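Local coordinates for protein isoflavone reductase (Medicago sativa, PDB 2GAS) that reduces 2'-hydroxyisoflavones to chiral isoflavanones with NADPH, giving the penultimate intermediate of the alfalfa phytoalexin medicarpin, at residues A[183-188]-A[220-225]; A[158-163]-A[301-306]. All coordinates share one frame; numbering follows the deposited sequence.

Contact 1. Residues A[183-188]-A[220-225]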
loop_
_atom_site.group_PDB
_atom_site.type_symbol
_atom_site.label_atom_id
_atom_site.label_comp_id
_atom_site.label_asym_id
_atom_site.label_seq_id
_atom_site.Cartn_x
_atom_site.Cartn_y
_atom_site.Cartn_z
ATOM N N ASN A 183 15.516 -16.659 -5.414
ATOM C CA ASN A 183 15.125 -16.579 -6.821
ATOM C C ASN A 183 13.619 -16.428 -7.023
ATOM O O ASN A 183 13.067 -16.869 -8.035
ATOM C CB ASN A 183 15.634 -17.815 -7.576
ATOM C CG ASN A 183 17.151 -17.925 -7.553
ATOM O OD1 ASN A 183 17.854 -16.990 -7.927
ATOM N ND2 ASN A 183 17.659 -19.071 -7.109
ATOM N N VAL A 184 12.963 -15.783 -6.062
ATOM C CA VAL A 184 11.523 -15.559 -6.118
ATOM C C VAL A 184 11.254 -14.077 -6.364
ATOM O O VAL A 184 11.690 -13.223 -5.596
ATOM C CB VAL A 184 10.853 -15.981 -4.798
ATOM C CG1 VAL A 184 9.362 -15.699 -4.858
ATOM C CG2 VAL A 184 11.110 -17.464 -4.540
ATOM N N LYS A 185 10.538 -13.782 -7.440
ATOM C CA LYS A 185 10.237 -12.401 -7.791
ATOM C C LYS A 185 9.409 -11.640 -6.761
ATOM O O LYS A 185 8.459 -12.170 -6.183
ATOM C CB LYS A 185 9.516 -12.348 -9.142
ATOM C CG LYS A 185 10.385 -12.689 -10.344
ATOM C CD LYS A 185 11.321 -11.550 -10.702
ATOM C CE LYS A 185 12.086 -11.857 -11.988
ATOM N NZ LYS A 185 12.960 -10.731 -12.417
ATOM N N GLY A 186 9.796 -10.387 -6.545
ATOM C CA GLY A 186 9.085 -9.499 -5.640
ATOM C C GLY A 186 8.763 -8.270 -6.470
ATOM O O GLY A 186 9.426 -8.039 -7.481
ATOM N N ALA A 187 7.760 -7.489 -6.073
ATOM C CA ALA A 187 7.384 -6.280 -6.818
ATOM C C ALA A 187 7.535 -5.065 -5.908
ATOM O O ALA A 187 6.926 -5.009 -4.842
ATOM C CB ALA A 187 5.943 -6.402 -7.321
ATOM N N TYR A 188 8.355 -4.102 -6.330
ATOM C CA TYR A 188 8.620 -2.900 -5.543
ATOM C C TYR A 188 8.140 -1.614 -6.206
ATOM O O TYR A 188 8.210 -1.469 -7.423
ATOM C CB TYR A 188 10.122 -2.785 -5.263
ATOM C CG TYR A 188 10.695 -3.998 -4.577
ATOM C CD1 TYR A 188 11.184 -5.074 -5.319
ATOM C CD2 TYR A 188 10.709 -4.094 -3.188
ATOM C CE1 TYR A 188 11.671 -6.219 -4.694
ATOM C CE2 TYR A 188 11.193 -5.239 -2.549
ATOM C CZ TYR A 188 11.670 -6.295 -3.310
ATOM O OH TYR A 188 12.135 -7.437 -2.684
ATOM N N TYR A 220 10.463 -5.612 -10.828
ATOM C CA TYR A 220 10.014 -6.978 -10.576
ATOM C C TYR A 220 11.334 -7.727 -10.459
ATOM O O TYR A 220 11.924 -8.123 -11.466
ATOM C CB TYR A 220 9.202 -7.469 -11.772
ATOM C CG TYR A 220 8.392 -8.716 -11.515
ATOM C CD1 TYR A 220 7.418 -8.740 -10.519
ATOM C CD2 TYR A 220 8.583 -9.864 -12.284
ATOM C CE1 TYR A 220 6.649 -9.879 -10.298
ATOM C CE2 TYR A 220 7.818 -11.010 -12.069
ATOM C CZ TYR A 220 6.855 -11.008 -11.074
ATOM O OH TYR A 220 6.089 -12.132 -10.859
ATOM N N LEU A 221 11.789 -7.918 -9.224
ATOM C CA LEU A 221 13.093 -8.522 -8.981
ATOM C C LEU A 221 13.140 -9.551 -7.867
ATOM O O LEU A 221 12.452 -9.421 -6.859
ATOM C CB LEU A 221 14.082 -7.411 -8.623
ATOM C CG LEU A 221 14.191 -6.217 -9.574
ATOM C CD1 LEU A 221 14.796 -5.028 -8.840
ATOM C CD2 LEU A 221 15.028 -6.602 -10.780
ATOM N N THR A 222 13.974 -10.571 -8.048
ATOM C CA THR A 222 14.150 -11.590 -7.019
ATOM C C THR A 222 15.092 -10.977 -5.985
ATOM O O THR A 222 15.758 -9.980 -6.268
ATOM C CB THR A 222 14.817 -12.853 -7.584
ATOM O OG1 THR A 222 16.163 -12.542 -7.973
ATOM C CG2 THR A 222 14.050 -13.361 -8.794
ATOM N N GLN A 223 15.167 -11.560 -4.792
ATOM C CA GLN A 223 16.057 -11.001 -3.782
ATOM C C GLN A 223 17.510 -11.050 -4.263
ATOM O O GLN A 223 18.305 -10.154 -3.970
ATOM C CB GLN A 223 15.907 -11.750 -2.454
ATOM C CG GLN A 223 16.730 -11.147 -1.322
ATOM C CD GLN A 223 16.227 -9.783 -0.871
ATOM O OE1 GLN A 223 15.469 -9.110 -1.581
ATOM N NE2 GLN A 223 16.659 -9.364 0.315
ATOM N N ASN A 224 17.861 -12.091 -5.011
ATOM C CA ASN A 224 19.223 -12.208 -5.533
ATOM C C ASN A 224 19.490 -11.067 -6.509
ATOM O O ASN A 224 20.595 -10.522 -6.553
ATOM C CB ASN A 224 19.416 -13.556 -6.241
ATOM C CG ASN A 224 19.593 -14.712 -5.269
ATOM O OD1 ASN A 224 19.437 -15.882 -5.637
ATOM N ND2 ASN A 224 19.930 -14.394 -4.028
ATOM N N GLU A 225 18.481 -10.714 -7.304
ATOM C CA GLU A 225 18.619 -9.622 -8.265
ATOM C C GLU A 225 18.729 -8.278 -7.543
ATOM O O GLU A 225 19.484 -7.405 -7.962
ATOM C CB GLU A 225 17.437 -9.630 -9.239
ATOM C CG GLU A 225 17.513 -10.776 -10.243
ATOM C CD GLU A 225 16.250 -10.946 -11.068
ATOM O OE1 GLU A 225 16.333 -11.550 -12.159
ATOM O OE2 GLU A 225 15.175 -10.492 -10.630
HETATM O O HOH W 1 17.421 -14.595 -9.022
HETATM O O HOH W 2 13.633 -13.961 -3.774
HETATM O O HOH W 3 12.540 -9.603 -4.072
HETATM O O HOH W 4 14.632 -6.400 -0.802
#
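Lys185 lies across Tyr220 at about a right angle, and this pair makes the tight end of the contact. Its CB sits over one face of the phenol ring, 3.8 Å from the Tyr220 centroid, a CH-pi contact displaced toward the rim. The Lys185 chain bends at chi2 (-75°) and then runs straight, which carries NZ past the ring to two acceptors: the Tyr220 carbonyl O and, 2.9 Å from NZ, Glu225 OE2. That salt bridge uses the syn lone pair of OE2, while Thr222 N reaches the same oxygen from the anti side at 2.8 Å, so two donors grip one carboxylate oxygen. Glu225 N in turn bonds to Thr222 OG1 at 3.0 Å. The result is a capping box at the start of helix 223-234, entered directly from strand 220-222, an outermost strand of a small mixed sheet. Antiparallel to it, strand 185-189 supplies the hydrogen-bonded pair Gly186-Leu221: Gly186 N to Leu221 O is 2.8 Å, with the donor above the carbonyl plane, whereas Leu221 N meets Gly186 O in plane. In the next, non-hydrogen-bonded pair, Ala187 CB lies at the edge of the Tyr220 ring on the same face of the sheet. Toward Asn183 the strands give way to water: one molecule joins the side chains at Asn183 OD1 and Thr222 OG1, and a second accepts from the backbone at Val184 N and Gln223 N. A third donates to Leu221 O and lies 2.6 Å from Tyr188 OH in the ring plane; a fourth donates to Gln223 OE1, while Gln223 NE2 hydrogen-bonds Leu163 O.

Contact 2. Residues A[158-163]-A[301-306]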
loop_
_atom_site.group_PDB
_atom_site.type_symbol
_atom_site.label_atom_id
_atom_site.label_comp_id
_atom_site.label_asym_id
_atom_site.label_seq_id
_atom_site.Cartn_x
_atom_site.Cartn_y
_atom_site.Cartn_z
ATOM N N TYR A 158 9.486 0.547 2.848
ATOM C CA TYR A 158 9.267 -0.463 3.875
ATOM C C TYR A 158 10.041 -1.755 3.658
ATOM O O TYR A 158 10.543 -2.338 4.620
ATOM C CB TYR A 158 7.775 -0.780 3.985
ATOM C CG TYR A 158 6.978 0.331 4.622
ATOM C CD1 TYR A 158 7.137 0.639 5.972
ATOM C CD2 TYR A 158 6.085 1.098 3.871
ATOM C CE1 TYR A 158 6.429 1.684 6.562
ATOM C CE2 TYR A 158 5.371 2.146 4.451
ATOM C CZ TYR A 158 5.550 2.433 5.796
ATOM O OH TYR A 158 4.856 3.470 6.378
ATOM N N PHE A 159 10.139 -2.199 2.406
ATOM C CA PHE A 159 10.834 -3.445 2.088
ATOM C C PHE A 159 12.233 -3.276 1.517
ATOM O O PHE A 159 13.196 -3.846 2.028
ATOM C CB PHE A 159 10.036 -4.276 1.075
ATOM C CG PHE A 159 8.771 -4.876 1.621
ATOM C CD1 PHE A 159 7.632 -4.100 1.794
ATOM C CD2 PHE A 159 8.713 -6.233 1.931
ATOM C CE1 PHE A 159 6.449 -4.665 2.263
ATOM C CE2 PHE A 159 7.536 -6.808 2.401
ATOM C CZ PHE A 159 6.400 -6.021 2.567
ATOM N N LEU A 160 12.335 -2.503 0.443
ATOM C CA LEU A 160 13.604 -2.305 -0.233
ATOM C C LEU A 160 14.635 -1.503 0.543
ATOM O O LEU A 160 15.833 -1.759 0.425
ATOM C CB LEU A 160 13.359 -1.650 -1.595
ATOM C CG LEU A 160 14.516 -1.707 -2.593
ATOM C CD1 LEU A 160 14.923 -3.162 -2.816
ATOM C CD2 LEU A 160 14.094 -1.063 -3.912
ATOM N N ARG A 161 14.180 -0.542 1.342
ATOM C CA ARG A 161 15.112 0.291 2.089
ATOM C C ARG A 161 16.130 -0.493 2.904
ATOM O O ARG A 161 17.283 -0.083 3.012
ATOM C CB ARG A 161 14.373 1.252 3.014
ATOM C CG ARG A 161 15.333 2.180 3.718
ATOM C CD ARG A 161 14.634 3.224 4.544
ATOM N NE ARG A 161 15.616 4.065 5.220
ATOM C CZ ARG A 161 15.311 5.152 5.916
ATOM N NH1 ARG A 161 14.045 5.531 6.029
ATOM N NH2 ARG A 161 16.271 5.857 6.498
ATOM N N ASN A 162 15.717 -1.601 3.505
ATOM C CA ASN A 162 16.682 -2.374 4.271
ATOM C C ASN A 162 16.894 -3.757 3.680
ATOM O O ASN A 162 17.348 -4.669 4.368
ATOM C CB ASN A 162 16.268 -2.468 5.745
ATOM C CG ASN A 162 14.949 -3.174 5.948
ATOM O OD1 ASN A 162 14.509 -3.345 7.088
ATOM N ND2 ASN A 162 14.306 -3.583 4.861
ATOM N N LEU A 163 16.598 -3.892 2.390
ATOM C CA LEU A 163 16.750 -5.164 1.691
ATOM C C LEU A 163 16.118 -6.315 2.469
ATOM O O LEU A 163 16.676 -7.416 2.542
ATOM C CB LEU A 163 18.235 -5.454 1.436
ATOM C CG LEU A 163 18.846 -4.886 0.150
ATOM C CD1 LEU A 163 18.501 -3.418 -0.008
ATOM C CD2 LEU A 163 20.359 -5.089 0.181
ATOM N N GLU A 301 17.071 3.427 -9.105
ATOM C CA GLU A 301 17.050 4.851 -8.782
ATOM C C GLU A 301 16.768 5.062 -7.296
ATOM O O GLU A 301 17.417 5.880 -6.641
ATOM C CB GLU A 301 15.991 5.568 -9.639
ATOM C CG GLU A 301 16.389 5.725 -11.112
ATOM C CD GLU A 301 15.239 6.156 -12.030
ATOM O OE1 GLU A 301 15.520 6.524 -13.193
ATOM O OE2 GLU A 301 14.063 6.116 -11.611
ATOM N N TYR A 302 15.810 4.310 -6.757
ATOM C CA TYR A 302 15.464 4.432 -5.349
ATOM C C TYR A 302 16.667 4.217 -4.427
ATOM O O TYR A 302 16.869 4.960 -3.469
ATOM C CB TYR A 302 14.363 3.431 -4.969
ATOM C CG TYR A 302 14.103 3.393 -3.477
ATOM C CD1 TYR A 302 13.365 4.398 -2.850
ATOM C CD2 TYR A 302 14.682 2.408 -2.678
ATOM C CE1 TYR A 302 13.225 4.425 -1.462
ATOM C CE2 TYR A 302 14.550 2.425 -1.299
ATOM C CZ TYR A 302 13.824 3.437 -0.693
ATOM O OH TYR A 302 13.726 3.467 0.679
ATOM N N LEU A 303 17.457 3.192 -4.717
ATOM C CA LEU A 303 18.615 2.878 -3.892
ATOM C C LEU A 303 19.771 3.874 -3.990
ATOM O O LEU A 303 20.654 3.886 -3.131
ATOM C CB LEU A 303 19.114 1.470 -4.224
ATOM C CG LEU A 303 18.173 0.339 -3.798
ATOM C CD1 LEU A 303 18.680 -0.975 -4.360
ATOM C CD2 LEU A 303 18.084 0.277 -2.280
ATOM N N ASN A 304 19.766 4.711 -5.024
ATOM C CA ASN A 304 20.837 5.686 -5.192
ATOM C C ASN A 304 20.990 6.633 -4.012
ATOM O O ASN A 304 22.093 7.096 -3.723
ATOM C CB ASN A 304 20.630 6.505 -6.470
ATOM C CG ASN A 304 21.105 5.775 -7.708
ATOM O OD1 ASN A 304 22.133 5.101 -7.681
ATOM N ND2 ASN A 304 20.371 5.921 -8.807
ATOM N N GLN A 305 19.894 6.927 -3.324
ATOM C CA GLN A 305 19.962 7.842 -2.191
ATOM C C GLN A 305 20.755 7.293 -1.010
ATOM O O GLN A 305 21.176 8.054 -0.143
ATOM C CB GLN A 305 18.552 8.220 -1.730
ATOM C CG GLN A 305 17.728 7.050 -1.229
ATOM C CD GLN A 305 16.328 7.463 -0.824
ATOM O OE1 GLN A 305 16.147 8.263 0.096
ATOM N NE2 GLN A 305 15.328 6.922 -1.511
ATOM N N PHE A 306 20.964 5.978 -0.974
ATOM C CA PHE A 306 21.696 5.349 0.123
ATOM C C PHE A 306 23.161 5.069 -0.188
ATOM O O PHE A 306 23.924 4.676 0.693
ATOM C CB PHE A 306 21.024 4.035 0.526
ATOM C CG PHE A 306 19.594 4.194 0.945
ATOM C CD1 PHE A 306 18.561 3.870 0.074
ATOM C CD2 PHE A 306 19.280 4.706 2.201
ATOM C CE1 PHE A 306 17.231 4.058 0.446
ATOM C CE2 PHE A 306 17.953 4.898 2.582
ATOM C CZ PHE A 306 16.927 4.574 1.703
#
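Leu160 and Leu303 meet at about a right angle, the CG of Leu160 lying 4.1 Å from CD2 of Leu303, and they begin the apolar part of this contact. With CG anti to the backbone N (chi1 -164°), Leu160 extends toward 301-306 and slides past Tyr302 in the opposite direction, CD2 to CD2 3.7 Å apart. Leu163 adds a more distant touch, CD1 to Leu303 CD2 at 4.4 Å. It is the positive-phi C-prime residue of a Schellman motif, in which Leu163 N bonds to Leu160 O and Ala164 N to Phe159 O as helix 156-160 ends.

The second group is aliphatic chain against aromatic ring. Arg161 runs extended from CG to NE, and its methylenes run over two neighbouring aromatic tips: CB lies 3.3 Å from Tyr302 OH, and CG 3.5 Å from Phe306 CZ. Arg161 NE comes within 3.6 Å of Phe306 CE2, the guanidinium and ring planes 34° apart. The edge of the Phe306 ring meets Tyr302 CZ in plane, and Gln305 CG covers one of its faces.

Polar bonds stay within a segment or lead outside. Gln305 NE2 donates to Tyr302 O at 3.2 Å, on a carbonyl lone pair, while Arg161 NH2 forms a salt bridge with Asp170. No hydrogen bond joins 158-163 to 301-306. The two segments meet through van der Waals contact, while polar bonds to Arg173 and Lys233 tie 301-306 to other parts of the chain. The charged end of Arg161 is paired with Asp170, so its aliphatic part can serve the apolar contact.

Contacts 1 and 2 lie about 14 Å apart, centre to centre, on the same side of the chain's centre. Along the chain, 158-163 comes first, then 183-188 and 220-225, with 301-306 last, so contact 1 is nested within the loop that contact 2 closes. The two adjoin directly: Phe159 CB and Leu160 CB of helix 156-160 pack against the Tyr188 ring on strand 185-189, while Val226 of helix 223-234 touches Leu160, Tyr188 and Leu221. Both lie outside the five-stranded parallel sheet of the NADP-binding Rossmann fold, on and around the small three-stranded mixed sheet. Helix 156-160 and the turn after it thus touch both strand 185-189 and, in contact 2, the end of helix 299-303.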